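Local coordinates for UPF0303 protein YBR137W (Saccharomyces cerevisiae, PDB 4CLC), which has no established function but belongs to the UPF0303 family of HbpS-like, haem-degrading-type proteins, and probably has a GAF-related fold, at residues A60-S64 against I88-K92; A131-Q135 against A160-L164. All coordinates share one frame; numbering follows the deposited sequence.

Interaction 1 of 2, residues A60-S64 against I88-K92; sequences AIDIS and IQRKK
Ala-60, Asp-62 and Ser-64 turn their CB atoms toward helix 84-98, where Ile-88 and Lys-92, one helical turn apart, meet them in the helix-on-sheet layer of an alpha/beta/alpha sandwich. The axes of the two short segments run 47° apart, in the same general direction. Lys-92 is the side chain to follow. From CB through CG to CD it runs extended, CG anti to the backbone N, and on the way it touches Cys-145 and Thr-147 of strand 144-149. CD comes to 3.8 Å from Ser-64 CB, its aliphatic contact with strand 60-64. There the chain bends (chi3 58°), and CE brings NZ back over the helix toward Gln-89, one turn earlier. NZ donates to Gln-89 OE1 at 2.8 Å, arriving from above the amide carbonyl plane, 57° out of it, rather than on a lone pair. Asp-62 OD1 is 3.9 Å from Lys-92 NZ, a long salt bridge, the two side chains meeting roughly perpendicular; Ser-64 OG also donates a hydrogen bond to this OD1. The carboxylate's other oxygen, OD2, is paired with Arg-73 on strand 70-75, so the aspartate probably stays charged between two cations despite its burial. A leucine in place of Lys-92 would probably leave Gln-89 OE1 without this donor, Asp-62 with Arg-73 as its main counter-charge and the bridging water without its link to the helix. Toward Ala-60 the packing is apolar. Ile-88 CG2 sits 3.6 Å from Asp-62 CB, and its CD1 reaches 3.5 Å from CB of Ala-60, the first residue of the strand. At the other end, a single water joins strand to helix: it accepts from Lys-92 NZ at 3.0 Å and donates to Ser-64 OG at 2.9 Å.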
# COMPACT_ATOMS: atom_id res chain seq x y z
N ALA D 60 -20.57 -18.41 15.85
CA ALA D 60 -19.13 -18.41 16.03
C ALA D 60 -18.81 -17.77 17.38
O ALA D 60 -19.41 -16.78 17.75
CB ALA D 60 -18.45 -17.69 14.89
N ILE D 61 -17.88 -18.36 18.11
CA ILE D 61 -17.52 -17.90 19.43
C ILE D 61 -16.01 -17.67 19.54
O ILE D 61 -15.25 -18.58 19.25
CB ILE D 61 -17.96 -18.91 20.50
CG1 ILE D 61 -19.47 -19.11 20.45
CG2 ILE D 61 -17.52 -18.48 21.88
CD1 ILE D 61 -19.94 -20.30 21.24
N ASP D 62 -15.58 -16.47 19.94
CA ASP D 62 -14.16 -16.19 20.07
C ASP D 62 -13.74 -15.73 21.48
O ASP D 62 -14.49 -15.03 22.18
CB ASP D 62 -13.74 -15.14 19.03
CG ASP D 62 -12.22 -14.94 18.96
OD1 ASP D 62 -11.69 -14.09 19.72
OD2 ASP D 62 -11.56 -15.63 18.14
N ILE D 63 -12.55 -16.12 21.91
CA ILE D 63 -11.95 -15.48 23.07
C ILE D 63 -10.53 -15.11 22.68
O ILE D 63 -9.74 -15.99 22.35
CB ILE D 63 -11.95 -16.37 24.33
CG1 ILE D 63 -13.38 -16.75 24.70
CG2 ILE D 63 -11.26 -15.67 25.50
CD1 ILE D 63 -13.46 -17.70 25.87
N SER D 64 -10.23 -13.81 22.68
CA SER D 64 -8.91 -13.35 22.30
C SER D 64 -8.38 -12.38 23.33
O SER D 64 -9.13 -11.80 24.10
CB SER D 64 -8.94 -12.70 20.92
OG SER D 64 -9.28 -13.63 19.91
N ILE D 88 -16.49 -11.35 13.61
CA ILE D 88 -15.80 -11.51 14.87
C ILE D 88 -14.64 -10.52 14.99
O ILE D 88 -14.47 -9.90 16.03
CB ILE D 88 -15.29 -12.94 15.04
CG1 ILE D 88 -16.46 -13.85 15.39
CG2 ILE D 88 -14.23 -13.02 16.16
CD1 ILE D 88 -16.05 -15.23 15.75
N GLN D 89 -13.88 -10.34 13.91
CA GLN D 89 -12.74 -9.43 13.93
C GLN D 89 -13.20 -8.00 14.06
O GLN D 89 -12.69 -7.24 14.87
CB GLN D 89 -11.88 -9.60 12.69
CG GLN D 89 -10.39 -9.53 13.00
CD GLN D 89 -9.92 -10.64 13.96
OE1 GLN D 89 -10.66 -11.59 14.28
NE2 GLN D 89 -8.67 -10.54 14.41
N ARG D 90 -14.20 -7.66 13.26
CA ARG D 90 -14.76 -6.32 13.28
C ARG D 90 -15.44 -5.95 14.61
O ARG D 90 -15.29 -4.82 15.09
CB ARG D 90 -15.71 -6.16 12.11
CG ARG D 90 -15.04 -6.36 10.78
CD ARG D 90 -15.98 -6.16 9.64
NE ARG D 90 -16.65 -4.87 9.72
CZ ARG D 90 -17.95 -4.71 9.92
NH1 ARG D 90 -18.75 -5.76 10.04
NH2 ARG D 90 -18.46 -3.49 10.00
N LYS D 91 -16.16 -6.89 15.23
CA LYS D 91 -16.78 -6.56 16.51
C LYS D 91 -15.72 -6.38 17.59
O LYS D 91 -15.71 -5.37 18.31
CB LYS D 91 -17.77 -7.64 16.94
CG LYS D 91 -18.98 -7.77 16.06
CD LYS D 91 -20.01 -8.68 16.68
CE LYS D 91 -21.08 -9.09 15.67
NZ LYS D 91 -22.05 -10.05 16.29
N LYS D 92 -14.82 -7.36 17.67
CA LYS D 92 -13.73 -7.39 18.65
C LYS D 92 -12.91 -6.12 18.56
O LYS D 92 -12.55 -5.53 19.57
CB LYS D 92 -12.83 -8.62 18.40
CG LYS D 92 -11.67 -8.75 19.36
CD LYS D 92 -10.85 -9.99 19.12
CE LYS D 92 -10.30 -10.05 17.73
NZ LYS D 92 -10.79 -11.30 17.08
O HOH W 1 -8.86 -13.64 17.07

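Interaction 2 of 2, residues A131-Q135 against A160-L164; sequences AVLIQ and AVSSL
Val-132 on the strand and Leu-164 on the helix carry this contact between them, the valine presenting a different methyl to each part of helix 153-168. With CG1 anti to the backbone N (chi1 172°), CG2 is left facing the earlier part of the helix segment, where it rests 3.6 Å from Ala-160 CB and 3.8 Å from Val-161 CG2. CG1 reaches further along and meets Leu-164 CD2 at 3.5 Å, the valine and leucine lying alongside and running in opposite senses. Three helix residues thus close around a single strand side chain, all of them buried and all apolar. Past Val-132 the fit is looser. Leu-164 forks over the strand: CD2 also passes 3.9 Å from Leu-133 O, while CD1 lies 4.1 Å from Ile-134 CG1, the two side chains meeting at a slant. Leu-42 of helix 36-53 touches both Ile-134 and Leu-164 and so fills in beside that wider pair. The partly exposed residues, Gln-135 at the end of the strand segment and Ser-162 on the helix, add nothing to the interface; Ser-162 instead touches Val-2 and Leu-4 near the N terminus. Ala-131 and Leu-133 point the other way, onto helix 84-98. A strand clothed by helices on both faces, here in an antiparallel hairpin leading into a covering helix, is what the alpha/beta/alpha sandwich looks like, consistent with the GAF clan to which the HbpS-like family belongs.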
# COMPACT_ATOMS: atom_id res chain seq x y z
N ALA D 131 -19.75 -8.50 20.88
CA ALA D 131 -18.40 -8.47 21.41
C ALA D 131 -18.40 -7.83 22.77
O ALA D 131 -18.61 -6.63 22.89
CB ALA D 131 -17.47 -7.70 20.49
N VAL D 132 -18.16 -8.63 23.80
CA VAL D 132 -18.15 -8.12 25.15
C VAL D 132 -16.77 -8.32 25.76
O VAL D 132 -16.23 -9.42 25.75
CB VAL D 132 -19.23 -8.83 26.02
CG1 VAL D 132 -19.09 -8.44 27.48
CG2 VAL D 132 -20.61 -8.51 25.51
N LEU D 133 -16.19 -7.25 26.26
CA LEU D 133 -14.93 -7.35 26.95
C LEU D 133 -15.07 -8.22 28.19
O LEU D 133 -16.15 -8.28 28.79
CB LEU D 133 -14.40 -5.97 27.33
CG LEU D 133 -14.06 -5.04 26.17
CD1 LEU D 133 -13.78 -3.64 26.69
CD2 LEU D 133 -12.86 -5.57 25.44
N ILE D 134 -13.98 -8.90 28.55
CA ILE D 134 -13.90 -9.64 29.79
C ILE D 134 -13.08 -8.84 30.78
O ILE D 134 -11.85 -8.74 30.65
CB ILE D 134 -13.23 -11.02 29.60
CG1 ILE D 134 -13.97 -11.86 28.56
CG2 ILE D 134 -13.17 -11.77 30.92
CD1 ILE D 134 -13.35 -13.22 28.37
N GLN D 135 -13.75 -8.29 31.79
CA GLN D 135 -13.11 -7.40 32.77
C GLN D 135 -12.36 -8.16 33.84
O GLN D 135 -12.68 -9.31 34.13
CB GLN D 135 -14.15 -6.51 33.42
CG GLN D 135 -13.87 -5.05 33.22
CD GLN D 135 -14.09 -4.64 31.80
OE1 GLN D 135 -15.16 -4.85 31.23
NE2 GLN D 135 -13.06 -4.05 31.19
N ALA D 160 -23.67 -13.29 25.12
CA ALA D 160 -22.36 -12.90 25.60
C ALA D 160 -22.39 -12.49 27.05
O ALA D 160 -21.70 -13.07 27.86
CB ALA D 160 -21.80 -11.79 24.75
N VAL D 161 -23.21 -11.49 27.38
CA VAL D 161 -23.20 -10.90 28.72
C VAL D 161 -23.74 -11.86 29.78
O VAL D 161 -23.25 -11.91 30.93
CB VAL D 161 -24.04 -9.60 28.78
CG1 VAL D 161 -23.77 -8.87 30.08
CG2 VAL D 161 -23.72 -8.69 27.61
N SER D 162 -24.76 -12.62 29.40
CA SER D 162 -25.45 -13.48 30.33
C SER D 162 -24.54 -14.60 30.78
O SER D 162 -24.31 -14.82 31.98
CB SER D 162 -26.70 -14.05 29.69
OG SER D 162 -27.23 -13.16 28.73
N SER D 163 -24.00 -15.32 29.78
CA SER D 163 -23.16 -16.49 30.03
C SER D 163 -21.83 -16.07 30.60
O SER D 163 -21.18 -16.83 31.31
CB SER D 163 -22.97 -17.31 28.76
OG SER D 163 -22.43 -16.52 27.74
N LEU D 164 -21.41 -14.86 30.31
CA LEU D 164 -20.20 -14.32 30.89
C LEU D 164 -20.40 -14.09 32.40
O LEU D 164 -19.55 -14.45 33.20
CB LEU D 164 -19.83 -13.03 30.18
CG LEU D 164 -18.42 -12.51 30.19
CD1 LEU D 164 -17.44 -13.65 29.93
CD2 LEU D 164 -18.37 -11.51 29.09

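After helices 6-13 and 19-26 and the short strand 30-31, helix 36-53 leads to strand 60-64. Interaction 1 closes the 23-residue loop in which the chain hairpins through strand 70-75 before entering helix 84-98. Interaction 2 opens only after that, and closes a similar 24-residue loop running through strand 144-149 into helix 153-168. The two loops therefore follow in series, neither nesting nor crossing. They converge in space: strand 144-149 lies between strands 131-136 and 60-64 in one sheet, and helices 84-98 and 153-168 cover different faces of it. Lys-91 CB meets Ala-131 CB at 3.6 Å, packing the first loop's helix directly against the second loop's strand.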